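PDB 4FBC: protein synthesis inhibitor I from Hordeum vulgare, which is a plant ribosome-inactivating protein, an inhibitor of protein synthesis. Local coordinates for residues 86-91 and 177-182; 117-122 and 169-174; 128-133 and 203-208. The protein carries 3 engineered substitutions. All coordinates share one frame; numbering follows the deposited sequence.

Contact 1. Residues 86-91 and 177-182; sequences NIYLEG and ATRFQT. With AMP (adenosine monophosphate), chain E.
R179 reaches across to the turn at N86 and I87 and ends at the edge of the Y88 ring. Its chain is extended from CG to NE (chi3 176°), which sets NE far out along the chain. The guanidinium lies beyond it, at the turn. NH2 donates to the backbone O of N86 at 2.8 Å. The bond is nearly straight, at 165°, and lies close to the planes of both the carbonyl and the guanidinium. The same NH2 stands 3.4 Å from CD1 of Y88, near the plane of the tyrosine ring. The two flat groups are almost perpendicular, 88° apart. I87 runs past R179 in the opposite direction, and its CD1 touches CG of R179 at 3.9 Å and also CG2 of T178.

The residues form much of the adenosine monophosphate pocket of this ribosome-inactivating protein, where the turn leading into strand 89-93 meets the end of helix 157-179. The Y88 ring is held from both faces. ND2 of N86 sits 3.3 Å above the centre of one face. The adenine lies over the other, with C5 above the ring centre. OH of Y88 donates to O3P of the ligand at 2.9 Å, so the ring spans from base to phosphate. The backbone of L89 reads the base edge: N donates to N1, and O accepts from N6 at 2.9 Å. NH1 of R179 donates to N3 at 3.2 Å, at the edge of the guanidinium, while O2' of the ribose lies over one guanidinium face. NH1 also forms a salt bridge with E176, and W214 makes a cation-pi contact with R179. N86 also makes an Asx turn: Y88 N donates to its OD1 at 3.1 Å.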
loop_
_atom_site.group_PDB
_atom_site.type_symbol
_atom_site.label_atom_id
_atom_site.label_comp_id
_atom_site.label_asym_id
_atom_site.label_seq_id
_atom_site.Cartn_x
_atom_site.Cartn_y
_atom_site.Cartn_z
ATOM N N ASN A 86 0.387 -8.586 0.333
ATOM C CA ASN A 86 1.084 -7.746 -0.644
ATOM C C ASN A 86 0.583 -6.298 -0.717
ATOM O O ASN A 86 1.032 -5.533 -1.564
ATOM C CB ASN A 86 1.072 -8.396 -2.040
ATOM C CG ASN A 86 -0.324 -8.567 -2.591
ATOM O OD1 ASN A 86 -1.287 -8.037 -2.039
ATOM N ND2 ASN A 86 -0.447 -9.312 -3.699
ATOM N N ILE A 87 -0.333 -5.936 0.184
ATOM C CA ILE A 87 -0.887 -4.578 0.277
ATOM C C ILE A 87 -1.597 -4.105 -1.011
ATOM O O ILE A 87 -1.625 -2.916 -1.331
ATOM C CB ILE A 87 0.176 -3.555 0.765
ATOM C CG1 ILE A 87 1.107 -4.211 1.800
ATOM C CG2 ILE A 87 -0.505 -2.308 1.379
ATOM C CD1 ILE A 87 2.267 -3.286 2.275
ATOM N N TYR A 88 -2.195 -5.042 -1.745
ATOM C CA TYR A 88 -2.972 -4.681 -2.928
ATOM C C TYR A 88 -4.344 -4.207 -2.529
ATOM O O TYR A 88 -5.042 -4.893 -1.789
ATOM C CB TYR A 88 -3.174 -5.881 -3.848
ATOM C CG TYR A 88 -2.008 -6.232 -4.737
ATOM C CD1 TYR A 88 -0.721 -5.839 -4.423
ATOM C CD2 TYR A 88 -2.208 -6.974 -5.899
ATOM C CE1 TYR A 88 0.347 -6.173 -5.238
ATOM C CE2 TYR A 88 -1.151 -7.314 -6.721
ATOM C CZ TYR A 88 0.123 -6.910 -6.386
ATOM O OH TYR A 88 1.181 -7.249 -7.196
ATOM N N LEU A 89 -4.747 -3.054 -3.053
ATOM C CA LEU A 89 -6.118 -2.587 -2.881
ATOM C C LEU A 89 -7.001 -3.395 -3.821
ATOM O O LEU A 89 -6.692 -3.509 -5.001
ATOM C CB LEU A 89 -6.222 -1.110 -3.246
ATOM C CG LEU A 89 -7.623 -0.498 -3.224
ATOM C CD1 LEU A 89 -8.271 -0.582 -1.831
ATOM C CD2 LEU A 89 -7.562 0.950 -3.730
ATOM N N GLU A 90 -8.099 -3.946 -3.313
ATOM C CA GLU A 90 -9.006 -4.696 -4.188
ATOM C C GLU A 90 -10.473 -4.310 -4.060
ATOM O O GLU A 90 -11.257 -4.545 -4.980
ATOM C CB GLU A 90 -8.837 -6.207 -4.003
ATOM C CG GLU A 90 -7.505 -6.767 -4.498
ATOM C CD GLU A 90 -7.297 -6.618 -6.003
ATOM O OE1 GLU A 90 -8.264 -6.324 -6.741
ATOM O OE2 GLU A 90 -6.148 -6.793 -6.452
ATOM N N GLY A 91 -10.842 -3.709 -2.933
ATOM C CA GLY A 91 -12.226 -3.335 -2.699
ATOM C C GLY A 91 -12.405 -2.029 -1.947
ATOM O O GLY A 91 -11.520 -1.603 -1.203
ATOM N N ALA A 177 2.324 4.772 0.427
ATOM C CA ALA A 177 2.806 5.393 1.666
ATOM C C ALA A 177 3.218 4.325 2.678
ATOM O O ALA A 177 4.250 4.443 3.340
ATOM C CB ALA A 177 1.728 6.280 2.247
ATOM N N THR A 178 2.409 3.281 2.809
ATOM C CA THR A 178 2.753 2.166 3.699
ATOM C C THR A 178 4.045 1.481 3.237
ATOM O O THR A 178 4.949 1.206 4.037
ATOM C CB THR A 178 1.583 1.160 3.778
ATOM O OG1 THR A 178 0.439 1.795 4.373
ATOM C CG2 THR A 178 1.961 -0.054 4.599
ATOM N N ARG A 179 4.149 1.221 1.934
ATOM C CA ARG A 179 5.320 0.540 1.394
ATOM C C ARG A 179 6.626 1.322 1.503
ATOM O O ARG A 179 7.688 0.727 1.675
ATOM C CB ARG A 179 5.091 0.193 -0.072
ATOM C CG ARG A 179 4.109 -0.951 -0.280
ATOM C CD ARG A 179 3.669 -0.984 -1.729
ATOM N NE ARG A 179 2.791 -2.124 -2.012
ATOM C CZ ARG A 179 1.853 -2.123 -2.952
ATOM N NH1 ARG A 179 1.667 -1.043 -3.697
ATOM N NH2 ARG A 179 1.108 -3.206 -3.158
ATOM N N PHE A 180 6.552 2.645 1.384
ATOM C CA PHE A 180 7.753 3.473 1.253
ATOM C C PHE A 180 7.791 4.647 2.209
ATOM O O PHE A 180 6.853 5.443 2.249
ATOM C CB PHE A 180 7.866 4.028 -0.173
ATOM C CG PHE A 180 7.990 2.972 -1.213
ATOM C CD1 PHE A 180 9.194 2.304 -1.393
ATOM C CD2 PHE A 180 6.898 2.628 -1.996
ATOM C CE1 PHE A 180 9.305 1.305 -2.350
ATOM C CE2 PHE A 180 7.005 1.636 -2.948
ATOM C CZ PHE A 180 8.210 0.981 -3.124
ATOM N N GLN A 181 8.884 4.755 2.960
ATOM C CA GLN A 181 9.094 5.899 3.859
ATOM C C GLN A 181 9.253 7.192 3.075
ATOM O O GLN A 181 8.964 8.282 3.579
ATOM C CB GLN A 181 10.333 5.680 4.737
ATOM C CG GLN A 181 10.288 4.403 5.579
ATOM C CD GLN A 181 11.270 4.446 6.728
ATOM O OE1 GLN A 181 11.112 5.244 7.655
ATOM N NE2 GLN A 181 12.297 3.601 6.675
ATOM N N THR A 182 9.739 7.077 1.846
ATOM C CA THR A 182 9.873 8.252 0.985
ATOM C C THR A 182 8.489 8.818 0.673
ATOM O O THR A 182 8.245 10.023 0.831
ATOM C CB THR A 182 10.579 7.897 -0.320
ATOM O OG1 THR A 182 10.033 6.667 -0.808
ATOM C CG2 THR A 182 12.087 7.740 -0.106
HETATM P P AMP E . 1.864 -7.139 -10.778
HETATM O O1P AMP E . 0.873 -6.578 -11.778
HETATM O O2P AMP E . 3.164 -7.713 -11.301
HETATM O O3P AMP E . 1.175 -8.168 -9.904
HETATM O "O5'" AMP E . 2.174 -6.040 -9.663
HETATM C "C5'" AMP E . 3.343 -5.233 -9.727
HETATM C "C4'" AMP E . 3.337 -4.179 -8.647
HETATM O "O4'" AMP E . 2.276 -3.223 -8.909
HETATM C "C3'" AMP E . 3.051 -4.679 -7.235
HETATM O "O3'" AMP E . 4.198 -5.213 -6.590
HETATM C "C2'" AMP E . 2.477 -3.448 -6.546
HETATM O "O2'" AMP E . 3.526 -2.566 -6.144
HETATM C "C1'" AMP E . 1.699 -2.791 -7.694
HETATM N N9 AMP E . 0.263 -3.162 -7.697
HETATM C C8 AMP E . -0.363 -3.909 -8.637
HETATM N N7 AMP E . -1.687 -4.061 -8.363
HETATM C C5 AMP E . -1.934 -3.385 -7.219
HETATM C C6 AMP E . -3.124 -3.118 -6.366
HETATM N N6 AMP E . -4.345 -3.624 -6.692
HETATM N N1 AMP E . -2.947 -2.350 -5.256
HETATM C C2 AMP E . -1.738 -1.849 -4.921
HETATM N N3 AMP E . -0.621 -2.044 -5.649
HETATM C C4 AMP E . -0.653 -2.786 -6.792
#

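Contact 2. Residues 117-122 and 169-174; sequences GTYRDL and TLLLMV. With AMP (adenosine monophosphate), chain E.
The Y119 ring lies beside L171, whose CD1 comes obliquely to CE1 of the ring at 3.9 Å. Segment 117-122 leads into helix 119-123 through a capping box and packs here on helix 157-179. Beyond the ring, the Y119 hydroxyl oxygen rests 3.5 Å from CB of L171. The two side chains pass side by side, pointing opposite ways. The other flat group is the adenine of the ligand. G117 O and CD2 of L171 both approach it from the side away from the Y88 ring. G117 O stands over the rim, 3.8 Å from adenine C6. CD2 of L171 is near the N1-C2 edge, 3.6 Å from C2.

In the capping box, T118 has its OG1 between the backbone N and the carbonyl carbon (chi1 73°), where it accepts from D121 N at 3.1 Å. The return bond, from T118 N to OD2 of D121, is weak. This cap opens the helix right after the pocket residue G117. Helix 157-179, with a wider pi-type turn at 171-174, lines the same side of the base.

L171 thus branches two ways, CD2 to the base and CD1 against L122, Y119 and the G117 carbonyl. The polar end of Y119 is hydrogen-bonded to E176 of the same long helix. CD1 of L122 meets CD1 of L171 at 3.5 Å.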
loop_
_atom_site.group_PDB
_atom_site.type_symbol
_atom_site.label_atom_id
_atom_site.label_comp_id
_atom_site.label_asym_id
_atom_site.label_seq_id
_atom_site.Cartn_x
_atom_site.Cartn_y
_atom_site.Cartn_z
ATOM N N GLY A 117 -6.913 -2.241 -10.928
ATOM C CA GLY A 117 -6.171 -1.516 -9.909
ATOM C C GLY A 117 -4.691 -1.288 -10.166
ATOM O O GLY A 117 -3.974 -0.822 -9.280
ATOM N N THR A 118 -4.215 -1.609 -11.365
ATOM C CA THR A 118 -2.816 -1.328 -11.695
ATOM C C THR A 118 -2.723 0.093 -12.229
ATOM O O THR A 118 -3.712 0.638 -12.714
ATOM C CB THR A 118 -2.240 -2.311 -12.746
ATOM O OG1 THR A 118 -2.781 -2.015 -14.036
ATOM C CG2 THR A 118 -2.557 -3.754 -12.374
ATOM N N TYR A 119 -1.543 0.697 -12.158
ATOM C CA TYR A 119 -1.403 2.054 -12.671
ATOM C C TYR A 119 -1.586 2.126 -14.191
ATOM O O TYR A 119 -2.021 3.150 -14.716
ATOM C CB TYR A 119 -0.087 2.693 -12.209
ATOM C CG TYR A 119 -0.050 2.873 -10.710
ATOM C CD1 TYR A 119 -1.042 3.601 -10.059
ATOM C CD2 TYR A 119 0.957 2.299 -9.943
ATOM C CE1 TYR A 119 -1.027 3.759 -8.692
ATOM C CE2 TYR A 119 0.986 2.457 -8.565
ATOM C CZ TYR A 119 -0.012 3.187 -7.951
ATOM O OH TYR A 119 -0.001 3.352 -6.586
ATOM N N ARG A 120 -1.283 1.040 -14.898
ATOM C CA ARG A 120 -1.616 1.001 -16.322
ATOM C C ARG A 120 -3.128 1.084 -16.530
ATOM O O ARG A 120 -3.603 1.831 -17.392
ATOM C CB ARG A 120 -1.072 -0.245 -17.018
ATOM C CG ARG A 120 -1.423 -0.221 -18.506
ATOM C CD ARG A 120 -1.173 -1.537 -19.220
ATOM N NE ARG A 120 -1.441 -1.406 -20.653
ATOM C CZ ARG A 120 -2.616 -1.652 -21.228
ATOM N NH1 ARG A 120 -3.650 -2.062 -20.500
ATOM N NH2 ARG A 120 -2.754 -1.498 -22.540
ATOM N N ASP A 121 -3.880 0.322 -15.739
ATOM C CA ASP A 121 -5.342 0.384 -15.780
ATOM C C ASP A 121 -5.850 1.789 -15.457
ATOM O O ASP A 121 -6.736 2.309 -16.131
ATOM C CB ASP A 121 -5.966 -0.600 -14.780
ATOM C CG ASP A 121 -5.626 -2.048 -15.074
ATOM O OD1 ASP A 121 -5.345 -2.385 -16.248
ATOM O OD2 ASP A 121 -5.655 -2.858 -14.120
ATOM N N LEU A 122 -5.282 2.394 -14.414
ATOM C CA LEU A 122 -5.787 3.651 -13.862
ATOM C C LEU A 122 -5.361 4.908 -14.623
ATOM O O LEU A 122 -6.139 5.855 -14.753
ATOM C CB LEU A 122 -5.358 3.774 -12.395
ATOM C CG LEU A 122 -5.913 2.687 -11.481
ATOM C CD1 LEU A 122 -5.179 2.704 -10.165
ATOM C CD2 LEU A 122 -7.392 2.909 -11.250
ATOM N N THR A 169 -5.278 8.232 -6.301
ATOM C CA THR A 169 -4.946 9.117 -5.183
ATOM C C THR A 169 -4.800 8.311 -3.894
ATOM O O THR A 169 -3.819 8.469 -3.155
ATOM C CB THR A 169 -6.031 10.195 -4.989
ATOM O OG1 THR A 169 -6.124 10.996 -6.178
ATOM C CG2 THR A 169 -5.675 11.095 -3.796
ATOM N N LEU A 170 -5.760 7.431 -3.629
ATOM C CA LEU A 170 -5.707 6.627 -2.417
ATOM C C LEU A 170 -4.587 5.591 -2.431
ATOM O O LEU A 170 -3.974 5.328 -1.400
ATOM C CB LEU A 170 -7.054 5.960 -2.140
ATOM C CG LEU A 170 -8.239 6.903 -1.976
ATOM C CD1 LEU A 170 -9.465 6.140 -1.512
ATOM C CD2 LEU A 170 -7.898 8.032 -0.988
ATOM N N LEU A 171 -4.332 4.989 -3.589
ATOM C CA LEU A 171 -3.252 4.017 -3.703
ATOM C C LEU A 171 -1.938 4.655 -3.281
ATOM O O LEU A 171 -1.150 4.058 -2.537
ATOM C CB LEU A 171 -3.148 3.509 -5.143
ATOM C CG LEU A 171 -4.070 2.335 -5.427
ATOM C CD1 LEU A 171 -4.011 1.985 -6.899
ATOM C CD2 LEU A 171 -3.672 1.148 -4.588
ATOM N N LEU A 172 -1.720 5.883 -3.740
ATOM C CA LEU A 172 -0.498 6.598 -3.426
ATOM C C LEU A 172 -0.448 7.028 -1.966
ATOM O O LEU A 172 0.575 6.853 -1.304
ATOM C CB LEU A 172 -0.320 7.790 -4.366
ATOM C CG LEU A 172 0.148 7.398 -5.767
ATOM C CD1 LEU A 172 -0.195 8.502 -6.753
ATOM C CD2 LEU A 172 1.651 7.128 -5.766
ATOM N N MET A 173 -1.559 7.548 -1.449
ATOM C CA MET A 173 -1.546 8.144 -0.109
ATOM C C MET A 173 -1.740 7.137 1.021
ATOM O O MET A 173 -1.472 7.443 2.194
ATOM C CB MET A 173 -2.568 9.280 -0.035
ATOM C CG MET A 173 -2.215 10.424 -0.995
ATOM S SD MET A 173 -3.342 11.824 -0.861
ATOM C CE MET A 173 -2.652 12.686 0.569
ATOM N N VAL A 174 -2.191 5.934 0.675
ATOM C CA VAL A 174 -2.324 4.857 1.649
ATOM C C VAL A 174 -1.357 3.707 1.346
ATOM O O VAL A 174 -0.426 3.459 2.103
ATOM C CB VAL A 174 -3.778 4.335 1.742
ATOM C CG1 VAL A 174 -3.877 3.182 2.732
ATOM C CG2 VAL A 174 -4.724 5.456 2.150
HETATM P P AMP E . 1.864 -7.139 -10.778
HETATM O O1P AMP E . 0.873 -6.578 -11.778
HETATM O O2P AMP E . 3.164 -7.713 -11.301
HETATM O O3P AMP E . 1.175 -8.168 -9.904
HETATM O "O5'" AMP E . 2.174 -6.040 -9.663
HETATM C "C5'" AMP E . 3.343 -5.233 -9.727
HETATM C "C4'" AMP E . 3.337 -4.179 -8.647
HETATM O "O4'" AMP E . 2.276 -3.223 -8.909
HETATM C "C3'" AMP E . 3.051 -4.679 -7.235
HETATM O "O3'" AMP E . 4.198 -5.213 -6.590
HETATM C "C2'" AMP E . 2.477 -3.448 -6.546
HETATM O "O2'" AMP E . 3.526 -2.566 -6.144
HETATM C "C1'" AMP E . 1.699 -2.791 -7.694
HETATM N N9 AMP E . 0.263 -3.162 -7.697
HETATM C C8 AMP E . -0.363 -3.909 -8.637
HETATM N N7 AMP E . -1.687 -4.061 -8.363
HETATM C C5 AMP E . -1.934 -3.385 -7.219
HETATM C C6 AMP E . -3.124 -3.118 -6.366
HETATM N N6 AMP E . -4.345 -3.624 -6.692
HETATM N N1 AMP E . -2.947 -2.350 -5.256
HETATM C C2 AMP E . -1.738 -1.849 -4.921
HETATM N N3 AMP E . -0.621 -2.044 -5.649
HETATM C C4 AMP E . -0.653 -2.786 -6.792
#

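Contact 3. Residues 128-133 and 203-208; sequences KLTNVA and IGNEMK
T130 and K208 meet at about a right angle, with the threonine side chain against the end of the lysine. The tight part of the contact is CG2 of T130 on I203 and L129 on I203. CG2 of T130 lies 3.2 Å from the backbone O of I203. Deeper in, CB of L129 touches CD1 of I203 at 4.0 Å and CG of K208 at a similar distance. I203 CG1 is placed between its backbone N and carbonyl carbon (chi1 74°), and the methylene packs on the L129 carbonyl oxygen. L129 continues onto Y119, and I203 onto F186 of helix 181-190. The contact therefore joins the 3-10 turn at 129-131 to the start of helix 205-211.

The backbones also meet through a water. It donates to O of L129 and to O of V132, and it accepts from N of I203 at 2.8 Å. One water thus ties three backbone groups across the two segments.

The looser, polar side holds the exposed N205 and the lysine amine, and T130 borders both sides. OD1 of N205 is 3.5 Å from CG2 of T130. K208 bends at chi3 (64°), which brings its CE to 3.8 Å from the same methyl. NZ, beyond it, donates to OG1 of T130 at 3.1 Å. A second bond, from NZ to OD1 of N205, is weak. NZ also forms a salt bridge with D127. The D127 carboxylate would tend to favour the charged amine, while T130 OG1 accepts one of its N-H groups; the N205 bond probably adds little.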
loop_
_atom_site.group_PDB
_atom_site.type_symbol
_atom_site.label_atom_id
_atom_site.label_comp_id
_atom_site.label_asym_id
_atom_site.label_seq_id
_atom_site.Cartn_x
_atom_site.Cartn_y
_atom_site.Cartn_z
ATOM N N LYS A 128 3.120 7.636 -15.657
ATOM C CA LYS A 128 2.308 8.829 -15.400
ATOM C C LYS A 128 2.095 9.155 -13.917
ATOM O O LYS A 128 1.366 10.089 -13.591
ATOM C CB LYS A 128 0.954 8.721 -16.106
ATOM C CG LYS A 128 1.060 8.310 -17.561
ATOM C CD LYS A 128 0.061 9.058 -18.431
ATOM C CE LYS A 128 0.700 9.474 -19.751
ATOM N NZ LYS A 128 1.204 8.299 -20.517
ATOM N N LEU A 129 2.722 8.387 -13.027
ATOM C CA LEU A 129 2.584 8.605 -11.581
ATOM C C LEU A 129 3.056 10.002 -11.173
ATOM O O LEU A 129 2.606 10.561 -10.169
ATOM C CB LEU A 129 3.373 7.540 -10.806
ATOM C CG LEU A 129 2.732 6.155 -10.708
ATOM C CD1 LEU A 129 3.708 5.133 -10.135
ATOM C CD2 LEU A 129 1.490 6.232 -9.854
ATOM N N THR A 130 3.968 10.556 -11.962
ATOM C CA THR A 130 4.518 11.881 -11.699
ATOM C C THR A 130 3.515 12.998 -12.027
ATOM O O THR A 130 3.804 14.175 -11.817
ATOM C CB THR A 130 5.838 12.091 -12.469
ATOM O OG1 THR A 130 5.740 11.486 -13.769
ATOM C CG2 THR A 130 6.995 11.458 -11.713
ATOM N N ASN A 131 2.341 12.615 -12.528
ATOM C CA ASN A 131 1.296 13.565 -12.923
ATOM C C ASN A 131 0.166 13.675 -11.904
ATOM O O ASN A 131 -0.714 14.532 -12.038
ATOM C CB ASN A 131 0.686 13.178 -14.278
ATOM C CG ASN A 131 1.669 13.296 -15.430
ATOM O OD1 ASN A 131 2.600 14.104 -15.389
ATOM N ND2 ASN A 131 1.463 12.489 -16.471
ATOM N N VAL A 132 0.178 12.802 -10.900
ATOM C CA VAL A 132 -0.925 12.736 -9.943
ATOM C C VAL A 132 -0.738 13.692 -8.765
ATOM O O VAL A 132 0.188 13.541 -7.967
ATOM C CB VAL A 132 -1.104 11.308 -9.387
ATOM C CG1 VAL A 132 -2.347 11.229 -8.514
ATOM C CG2 VAL A 132 -1.185 10.301 -10.532
ATOM N N ALA A 133 -1.636 14.665 -8.644
ATOM C CA ALA A 133 -1.595 15.596 -7.517
ATOM C C ALA A 133 -2.003 14.902 -6.223
ATOM O O ALA A 133 -3.068 14.283 -6.144
ATOM C CB ALA A 133 -2.492 16.794 -7.777
ATOM N N ILE A 203 4.841 13.450 -6.965
ATOM C CA ILE A 203 6.083 12.737 -6.674
ATOM C C ILE A 203 7.088 12.914 -7.808
ATOM O O ILE A 203 6.708 13.126 -8.966
ATOM C CB ILE A 203 5.843 11.220 -6.432
ATOM C CG1 ILE A 203 5.552 10.499 -7.752
ATOM C CG2 ILE A 203 4.722 10.993 -5.418
ATOM C CD1 ILE A 203 5.230 9.024 -7.579
ATOM N N GLY A 204 8.371 12.823 -7.482
ATOM C CA GLY A 204 9.421 12.918 -8.483
ATOM C C GLY A 204 9.736 11.567 -9.094
ATOM O O GLY A 204 9.092 10.569 -8.764
ATOM N N ASN A 205 10.732 11.531 -9.973
ATOM C CA ASN A 205 11.091 10.304 -10.682
ATOM C C ASN A 205 11.652 9.188 -9.806
ATOM O O ASN A 205 11.430 8.010 -10.101
ATOM C CB ASN A 205 12.074 10.602 -11.819
ATOM C CG ASN A 205 11.409 11.286 -12.995
ATOM O OD1 ASN A 205 10.195 11.183 -13.178
ATOM N ND2 ASN A 205 12.202 11.994 -13.795
ATOM N N GLU A 206 12.389 9.547 -8.754
ATOM C CA GLU A 206 12.939 8.538 -7.842
ATOM C C GLU A 206 11.829 7.753 -7.151
ATOM O O GLU A 206 11.869 6.518 -7.116
ATOM C CB GLU A 206 13.864 9.171 -6.789
ATOM C CG GLU A 206 15.143 9.792 -7.340
ATOM C CD GLU A 206 14.947 11.217 -7.823
ATOM O OE1 GLU A 206 13.816 11.736 -7.732
ATOM O OE2 GLU A 206 15.930 11.826 -8.297
ATOM N N MET A 207 10.836 8.462 -6.614
ATOM C CA MET A 207 9.708 7.805 -5.962
ATOM C C MET A 207 8.843 7.024 -6.952
ATOM O O MET A 207 8.324 5.957 -6.612
ATOM C CB MET A 207 8.862 8.794 -5.145
ATOM C CG MET A 207 9.482 9.117 -3.791
ATOM S SD MET A 207 8.400 10.146 -2.775
ATOM C CE MET A 207 8.441 11.676 -3.689
ATOM N N LYS A 208 8.695 7.548 -8.172
ATOM C CA LYS A 208 7.988 6.805 -9.211
ATOM C C LYS A 208 8.698 5.478 -9.449
ATOM O O LYS A 208 8.054 4.435 -9.494
ATOM C CB LYS A 208 7.886 7.604 -10.524
ATOM C CG LYS A 208 7.346 6.766 -11.691
ATOM C CD LYS A 208 6.982 7.622 -12.902
ATOM C CE LYS A 208 8.200 8.324 -13.493
ATOM N NZ LYS A 208 7.788 9.304 -14.557
HETATM O O HOH W 1 2.537 12.104 -7.966
HETATM O O HOH W 2 6.931 14.952 -10.583
#

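How the contacts relate
From the N terminus the chain first gives 86-91, at the start of strand 89-93, then 117-122 at helix 119-123 and 128-133 in the loop after it. Helix 157-179 follows, and its 169-174 part closes contact 2. A few residues on, 177-182 closes contact 1, so the loop of contact 2 lies wholly within that of contact 1. Contact 3 opens inside both loops and closes later, at 203-208, so it crosses both. Helix 157-179 is common to contacts 1 and 2, which both touch the ligand. L89 meets L171 between them. Contact 3 brings in helix 205-211; its loop 128-133 leans on contact 2 through V132 on L172, and M207 touches T182 of contact 1.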